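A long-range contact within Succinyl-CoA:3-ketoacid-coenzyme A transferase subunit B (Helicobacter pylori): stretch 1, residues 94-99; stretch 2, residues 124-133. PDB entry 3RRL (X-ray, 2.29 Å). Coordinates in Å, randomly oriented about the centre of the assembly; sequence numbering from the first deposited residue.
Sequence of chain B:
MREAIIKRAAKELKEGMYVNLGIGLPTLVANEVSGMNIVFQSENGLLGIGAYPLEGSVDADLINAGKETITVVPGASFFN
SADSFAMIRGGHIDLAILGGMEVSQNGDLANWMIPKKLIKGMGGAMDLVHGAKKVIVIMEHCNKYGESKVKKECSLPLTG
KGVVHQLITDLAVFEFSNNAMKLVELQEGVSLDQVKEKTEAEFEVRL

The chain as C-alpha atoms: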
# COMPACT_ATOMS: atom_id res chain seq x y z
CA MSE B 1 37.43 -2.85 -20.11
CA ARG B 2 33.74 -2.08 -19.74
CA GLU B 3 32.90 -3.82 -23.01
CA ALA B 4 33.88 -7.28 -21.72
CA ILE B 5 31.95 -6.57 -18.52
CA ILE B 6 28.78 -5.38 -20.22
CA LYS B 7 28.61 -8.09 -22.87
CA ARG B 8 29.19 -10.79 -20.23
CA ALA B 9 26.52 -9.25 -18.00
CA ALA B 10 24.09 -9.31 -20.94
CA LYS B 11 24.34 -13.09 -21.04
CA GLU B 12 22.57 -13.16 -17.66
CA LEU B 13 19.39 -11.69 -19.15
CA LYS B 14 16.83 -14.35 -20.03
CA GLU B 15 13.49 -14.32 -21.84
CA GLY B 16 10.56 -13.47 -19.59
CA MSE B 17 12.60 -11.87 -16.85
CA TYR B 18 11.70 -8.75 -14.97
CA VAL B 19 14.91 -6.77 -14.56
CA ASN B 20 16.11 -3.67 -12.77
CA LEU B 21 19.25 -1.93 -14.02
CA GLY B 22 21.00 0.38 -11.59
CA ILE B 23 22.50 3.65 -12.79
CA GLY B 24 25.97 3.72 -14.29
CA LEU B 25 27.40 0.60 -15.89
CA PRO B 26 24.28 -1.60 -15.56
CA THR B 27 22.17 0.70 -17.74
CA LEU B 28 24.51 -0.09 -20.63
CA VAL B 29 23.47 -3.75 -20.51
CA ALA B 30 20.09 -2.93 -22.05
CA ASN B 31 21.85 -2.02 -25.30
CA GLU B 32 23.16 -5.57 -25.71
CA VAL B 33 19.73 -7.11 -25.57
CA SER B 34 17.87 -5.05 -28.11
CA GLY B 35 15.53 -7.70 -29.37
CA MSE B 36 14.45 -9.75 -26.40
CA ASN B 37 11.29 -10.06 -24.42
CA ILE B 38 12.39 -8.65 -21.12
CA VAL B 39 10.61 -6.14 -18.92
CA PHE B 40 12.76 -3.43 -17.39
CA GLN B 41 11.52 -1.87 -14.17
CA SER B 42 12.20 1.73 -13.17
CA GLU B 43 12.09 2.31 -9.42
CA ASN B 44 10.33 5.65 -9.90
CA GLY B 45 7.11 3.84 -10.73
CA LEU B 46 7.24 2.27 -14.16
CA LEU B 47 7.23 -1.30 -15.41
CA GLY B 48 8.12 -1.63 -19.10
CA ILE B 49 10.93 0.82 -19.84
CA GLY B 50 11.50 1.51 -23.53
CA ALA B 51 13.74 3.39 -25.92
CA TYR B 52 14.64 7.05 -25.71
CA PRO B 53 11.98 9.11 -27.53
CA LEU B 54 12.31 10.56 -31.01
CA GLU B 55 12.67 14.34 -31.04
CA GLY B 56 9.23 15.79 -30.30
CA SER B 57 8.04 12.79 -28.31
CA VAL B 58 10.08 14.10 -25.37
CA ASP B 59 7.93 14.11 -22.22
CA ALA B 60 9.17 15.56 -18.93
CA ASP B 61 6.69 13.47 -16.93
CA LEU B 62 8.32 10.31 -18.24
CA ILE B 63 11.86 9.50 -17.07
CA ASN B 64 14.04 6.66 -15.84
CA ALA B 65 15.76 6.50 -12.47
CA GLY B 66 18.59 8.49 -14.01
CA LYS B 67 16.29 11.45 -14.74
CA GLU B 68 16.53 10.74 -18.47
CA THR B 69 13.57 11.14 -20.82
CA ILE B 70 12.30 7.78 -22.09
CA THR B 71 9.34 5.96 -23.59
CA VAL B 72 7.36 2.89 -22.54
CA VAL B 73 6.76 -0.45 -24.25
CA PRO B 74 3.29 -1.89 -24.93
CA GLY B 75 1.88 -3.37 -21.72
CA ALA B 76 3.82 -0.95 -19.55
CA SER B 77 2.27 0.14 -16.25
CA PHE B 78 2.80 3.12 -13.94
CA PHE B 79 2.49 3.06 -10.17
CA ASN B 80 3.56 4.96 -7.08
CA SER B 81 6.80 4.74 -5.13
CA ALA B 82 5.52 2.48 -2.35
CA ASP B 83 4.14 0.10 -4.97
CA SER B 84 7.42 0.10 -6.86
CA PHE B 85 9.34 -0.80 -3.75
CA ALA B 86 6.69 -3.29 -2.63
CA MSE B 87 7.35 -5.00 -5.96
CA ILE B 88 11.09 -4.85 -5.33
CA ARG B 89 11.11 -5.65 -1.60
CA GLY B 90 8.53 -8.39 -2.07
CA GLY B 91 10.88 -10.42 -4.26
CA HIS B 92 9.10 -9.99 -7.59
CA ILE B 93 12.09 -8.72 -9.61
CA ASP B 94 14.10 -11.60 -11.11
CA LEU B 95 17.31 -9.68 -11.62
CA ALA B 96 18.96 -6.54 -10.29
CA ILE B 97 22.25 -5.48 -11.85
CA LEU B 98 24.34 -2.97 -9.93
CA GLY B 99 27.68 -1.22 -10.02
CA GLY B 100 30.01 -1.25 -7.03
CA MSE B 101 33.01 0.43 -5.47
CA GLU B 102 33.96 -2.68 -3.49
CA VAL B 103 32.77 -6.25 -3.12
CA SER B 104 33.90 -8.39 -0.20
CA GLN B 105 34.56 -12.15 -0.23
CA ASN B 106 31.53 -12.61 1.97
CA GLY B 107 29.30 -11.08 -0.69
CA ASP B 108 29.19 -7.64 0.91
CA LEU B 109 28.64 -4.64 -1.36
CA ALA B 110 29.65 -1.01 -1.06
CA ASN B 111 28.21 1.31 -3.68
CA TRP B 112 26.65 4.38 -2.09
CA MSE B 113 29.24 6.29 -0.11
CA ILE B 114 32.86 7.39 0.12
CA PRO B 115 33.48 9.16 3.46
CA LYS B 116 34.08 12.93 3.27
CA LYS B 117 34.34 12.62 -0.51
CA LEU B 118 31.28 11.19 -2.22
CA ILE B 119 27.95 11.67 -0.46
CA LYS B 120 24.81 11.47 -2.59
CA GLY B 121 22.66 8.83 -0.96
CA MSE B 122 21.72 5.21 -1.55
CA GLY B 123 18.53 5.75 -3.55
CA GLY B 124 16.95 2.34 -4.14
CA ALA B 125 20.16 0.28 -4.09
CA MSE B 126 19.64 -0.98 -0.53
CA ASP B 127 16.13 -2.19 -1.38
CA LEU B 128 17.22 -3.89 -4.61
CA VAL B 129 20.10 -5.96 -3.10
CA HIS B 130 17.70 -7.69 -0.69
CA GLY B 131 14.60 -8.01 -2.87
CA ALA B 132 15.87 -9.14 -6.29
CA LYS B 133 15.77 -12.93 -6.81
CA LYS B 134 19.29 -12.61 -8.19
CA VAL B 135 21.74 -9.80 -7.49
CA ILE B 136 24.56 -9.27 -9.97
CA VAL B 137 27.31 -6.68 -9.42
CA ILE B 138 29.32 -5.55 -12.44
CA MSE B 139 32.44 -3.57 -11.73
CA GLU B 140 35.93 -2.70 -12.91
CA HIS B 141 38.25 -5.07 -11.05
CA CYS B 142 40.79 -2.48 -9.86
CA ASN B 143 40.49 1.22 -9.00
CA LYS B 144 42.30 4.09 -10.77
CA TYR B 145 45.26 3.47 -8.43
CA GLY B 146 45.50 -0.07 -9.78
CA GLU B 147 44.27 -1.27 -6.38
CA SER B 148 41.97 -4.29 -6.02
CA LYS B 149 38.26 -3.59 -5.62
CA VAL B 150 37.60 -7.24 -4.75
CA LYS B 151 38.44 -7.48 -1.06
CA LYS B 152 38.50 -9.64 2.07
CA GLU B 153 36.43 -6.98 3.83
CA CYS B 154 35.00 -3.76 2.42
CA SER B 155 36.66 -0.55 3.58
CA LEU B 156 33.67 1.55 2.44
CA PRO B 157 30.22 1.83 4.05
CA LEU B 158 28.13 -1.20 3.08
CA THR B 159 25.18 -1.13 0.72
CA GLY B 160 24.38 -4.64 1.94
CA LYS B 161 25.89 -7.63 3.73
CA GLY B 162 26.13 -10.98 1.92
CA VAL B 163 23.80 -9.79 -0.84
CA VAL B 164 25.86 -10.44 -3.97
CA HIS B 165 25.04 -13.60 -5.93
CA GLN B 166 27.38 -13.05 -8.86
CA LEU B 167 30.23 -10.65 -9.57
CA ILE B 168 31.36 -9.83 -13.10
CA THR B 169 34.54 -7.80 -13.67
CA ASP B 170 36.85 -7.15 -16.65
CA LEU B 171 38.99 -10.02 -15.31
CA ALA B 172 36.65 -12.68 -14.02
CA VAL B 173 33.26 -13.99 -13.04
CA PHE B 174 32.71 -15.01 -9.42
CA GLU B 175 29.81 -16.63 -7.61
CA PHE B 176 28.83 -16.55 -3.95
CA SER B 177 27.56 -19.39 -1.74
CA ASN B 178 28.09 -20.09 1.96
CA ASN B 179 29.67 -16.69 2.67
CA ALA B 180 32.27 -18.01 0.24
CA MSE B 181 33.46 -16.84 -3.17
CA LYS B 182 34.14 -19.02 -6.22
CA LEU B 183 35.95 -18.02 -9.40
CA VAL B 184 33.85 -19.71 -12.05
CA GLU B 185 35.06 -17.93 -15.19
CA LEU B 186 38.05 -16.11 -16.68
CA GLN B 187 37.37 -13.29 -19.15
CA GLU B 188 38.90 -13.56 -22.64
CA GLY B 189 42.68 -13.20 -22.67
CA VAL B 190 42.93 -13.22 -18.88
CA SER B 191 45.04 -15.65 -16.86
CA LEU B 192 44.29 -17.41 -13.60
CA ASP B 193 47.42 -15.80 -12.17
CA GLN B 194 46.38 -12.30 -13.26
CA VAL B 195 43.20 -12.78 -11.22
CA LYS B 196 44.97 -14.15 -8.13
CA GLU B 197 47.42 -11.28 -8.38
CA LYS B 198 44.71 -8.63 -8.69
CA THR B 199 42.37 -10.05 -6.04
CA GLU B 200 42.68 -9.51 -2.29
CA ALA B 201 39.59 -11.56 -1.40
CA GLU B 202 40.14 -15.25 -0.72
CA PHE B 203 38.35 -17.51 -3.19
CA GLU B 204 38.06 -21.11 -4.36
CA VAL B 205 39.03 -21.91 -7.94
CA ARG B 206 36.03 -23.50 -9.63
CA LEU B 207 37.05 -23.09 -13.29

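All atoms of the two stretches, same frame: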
# COMPACT_ATOMS: atom_id res chain seq x y z
N ASP B 94 13.24 -10.43 -10.93
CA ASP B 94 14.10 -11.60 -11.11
C ASP B 94 15.57 -11.23 -11.02
O ASP B 94 16.38 -12.00 -10.52
CB ASP B 94 13.83 -12.26 -12.47
CG ASP B 94 12.42 -12.77 -12.60
OD1 ASP B 94 11.98 -13.56 -11.73
OD2 ASP B 94 11.73 -12.38 -13.57
N LEU B 95 15.92 -10.05 -11.52
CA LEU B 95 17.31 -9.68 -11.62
C LEU B 95 17.56 -8.19 -11.37
O LEU B 95 16.94 -7.33 -11.99
CB LEU B 95 17.81 -10.07 -13.00
CG LEU B 95 19.28 -9.87 -13.30
CD1 LEU B 95 20.09 -10.61 -12.28
CD2 LEU B 95 19.54 -10.38 -14.70
N ALA B 96 18.50 -7.90 -10.48
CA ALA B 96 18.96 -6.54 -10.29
C ALA B 96 20.45 -6.51 -10.58
O ALA B 96 21.21 -7.29 -10.00
CB ALA B 96 18.69 -6.06 -8.89
N ILE B 97 20.85 -5.64 -11.50
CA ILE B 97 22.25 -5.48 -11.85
C ILE B 97 22.72 -4.14 -11.32
O ILE B 97 22.05 -3.12 -11.51
CB ILE B 97 22.47 -5.56 -13.36
CG1 ILE B 97 21.87 -6.87 -13.90
CG2 ILE B 97 23.96 -5.49 -13.67
CD1 ILE B 97 22.10 -7.07 -15.38
N LEU B 98 23.86 -4.15 -10.63
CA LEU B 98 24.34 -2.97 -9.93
C LEU B 98 25.83 -2.77 -10.15
O LEU B 98 26.57 -3.73 -10.41
CB LEU B 98 24.08 -3.09 -8.43
CG LEU B 98 22.65 -3.14 -7.88
CD1 LEU B 98 22.23 -4.57 -7.60
CD2 LEU B 98 22.56 -2.33 -6.60
N GLY B 99 26.27 -1.52 -10.05
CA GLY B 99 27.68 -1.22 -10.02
C GLY B 99 28.17 -1.30 -8.59
O GLY B 99 27.36 -1.40 -7.68
N GLY B 124 17.59 3.63 -4.31
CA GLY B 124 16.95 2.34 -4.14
C GLY B 124 17.87 1.13 -4.07
O GLY B 124 17.40 -0.01 -4.00
N ALA B 125 19.18 1.37 -4.07
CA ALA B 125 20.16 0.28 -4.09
C ALA B 125 20.03 -0.67 -2.89
O ALA B 125 20.14 -1.90 -3.04
CB ALA B 125 21.57 0.84 -4.18
N MSE B 126 19.80 -0.13 -1.71
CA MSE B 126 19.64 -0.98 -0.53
C MSE B 126 18.42 -1.89 -0.62
O MSE B 126 18.47 -3.04 -0.18
CB MSE B 126 19.62 -0.15 0.74
CG MSE B 126 20.95 0.48 1.05
SE MSE B 126 21.02 1.12 2.86
CE MSE B 126 22.88 1.71 2.92
N ASP B 127 17.34 -1.39 -1.19
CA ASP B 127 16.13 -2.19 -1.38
C ASP B 127 16.36 -3.30 -2.40
O ASP B 127 15.98 -4.46 -2.18
CB ASP B 127 14.96 -1.31 -1.83
CG ASP B 127 14.51 -0.34 -0.76
OD1 ASP B 127 13.71 -0.76 0.11
OD2 ASP B 127 14.94 0.84 -0.80
N LEU B 128 16.99 -2.95 -3.52
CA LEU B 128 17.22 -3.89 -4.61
C LEU B 128 18.10 -5.10 -4.24
O LEU B 128 17.78 -6.22 -4.61
CB LEU B 128 17.76 -3.15 -5.84
CG LEU B 128 16.69 -2.41 -6.65
CD1 LEU B 128 17.25 -1.16 -7.29
CD2 LEU B 128 16.05 -3.31 -7.71
N VAL B 129 19.19 -4.87 -3.49
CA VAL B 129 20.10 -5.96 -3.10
C VAL B 129 19.45 -7.06 -2.26
O VAL B 129 19.86 -8.22 -2.33
CB VAL B 129 21.38 -5.46 -2.34
CG1 VAL B 129 22.28 -4.65 -3.24
CG2 VAL B 129 21.02 -4.69 -1.07
N HIS B 130 18.47 -6.69 -1.44
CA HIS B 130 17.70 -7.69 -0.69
C HIS B 130 16.55 -8.34 -1.46
O HIS B 130 16.34 -9.55 -1.36
CB HIS B 130 17.20 -7.11 0.63
CG HIS B 130 18.29 -6.85 1.63
ND1 HIS B 130 18.88 -5.62 1.78
CD2 HIS B 130 18.91 -7.68 2.50
CE1 HIS B 130 19.81 -5.69 2.72
NE2 HIS B 130 19.85 -6.93 3.16
N GLY B 131 15.81 -7.54 -2.22
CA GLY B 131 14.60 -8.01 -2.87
C GLY B 131 14.76 -8.85 -4.13
O GLY B 131 14.04 -9.83 -4.32
N ALA B 132 15.70 -8.47 -4.99
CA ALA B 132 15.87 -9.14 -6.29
C ALA B 132 16.14 -10.64 -6.10
O ALA B 132 16.90 -11.01 -5.22
CB ALA B 132 16.99 -8.48 -7.07
N LYS B 133 15.52 -11.49 -6.91
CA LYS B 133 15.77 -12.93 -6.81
C LYS B 133 17.25 -13.25 -7.06
O LYS B 133 17.83 -14.14 -6.42
CB LYS B 133 14.89 -13.74 -7.77
CG LYS B 133 13.40 -13.66 -7.46
CD LYS B 133 12.58 -14.41 -8.51
CE LYS B 133 11.18 -13.82 -8.63
NZ LYS B 133 10.47 -14.35 -9.84

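A single, very short salt bridge closes one end of a contact whose other side-chain pairs are all apolar: Lys133 NZ donates a hydrogen bond to Asp94 OD1 at 2.5 Å. The CA-to-CB bond of Asp94 points away from the second stretch, yet an m rotamer (chi1 -62°) brings its carboxylate back within reach. Lys133 points toward the first stretch and covers the remaining distance with a nearly straight chain, chi2 to chi4 all t. The other carboxylate oxygen, Asp94 OD2, is hydrogen-bonded elsewhere in the structure, so both oxygens have partners.

Beyond this pair, strand residues 95-98 run beside helix 125-131, with an angle of 133° between their N-to-C directions and a closest axial approach of 8.5 Å. The backbones are not evenly spaced: CA of Asp94 lies 4.8 Å from CA of Lys133, whereas CA of Leu98 lies 7.9 Å from CA of Ala125. Among the apolar pairs, the small residues meet where the backbones are closer. Next to the salt bridge two methyl groups meet, Ala96 CB and Ala132 CB at 3.5 Å, and Ala96 CB also packs on Leu128 CD2 at 4.0 Å. At the wide end a longer side chain bridges the gap: Leu98 CD2 lies 4.1 Å from both Ala125 CB and Val129 CG1, two residues one helical turn apart.

The alternation of the strand selects these contacts. Ala96 and Leu98 point toward the helix, while the intervening Ile97 makes no contact and Leu95 points away, its carbonyl carbon C approaching Ala132 CB at 4.3 Å. On the second stretch, Ala125, Leu128 and Val129 of the helix and Ala132 just after it recur at spacings of three and four, forming one apolar stripe. Ala132 is the first residue to leave helical phi/psi, although its N still donates a hydrogen bond to Leu128 O at 3.1 Å. The contact buries 360 Å² between the stretches, both sides summed.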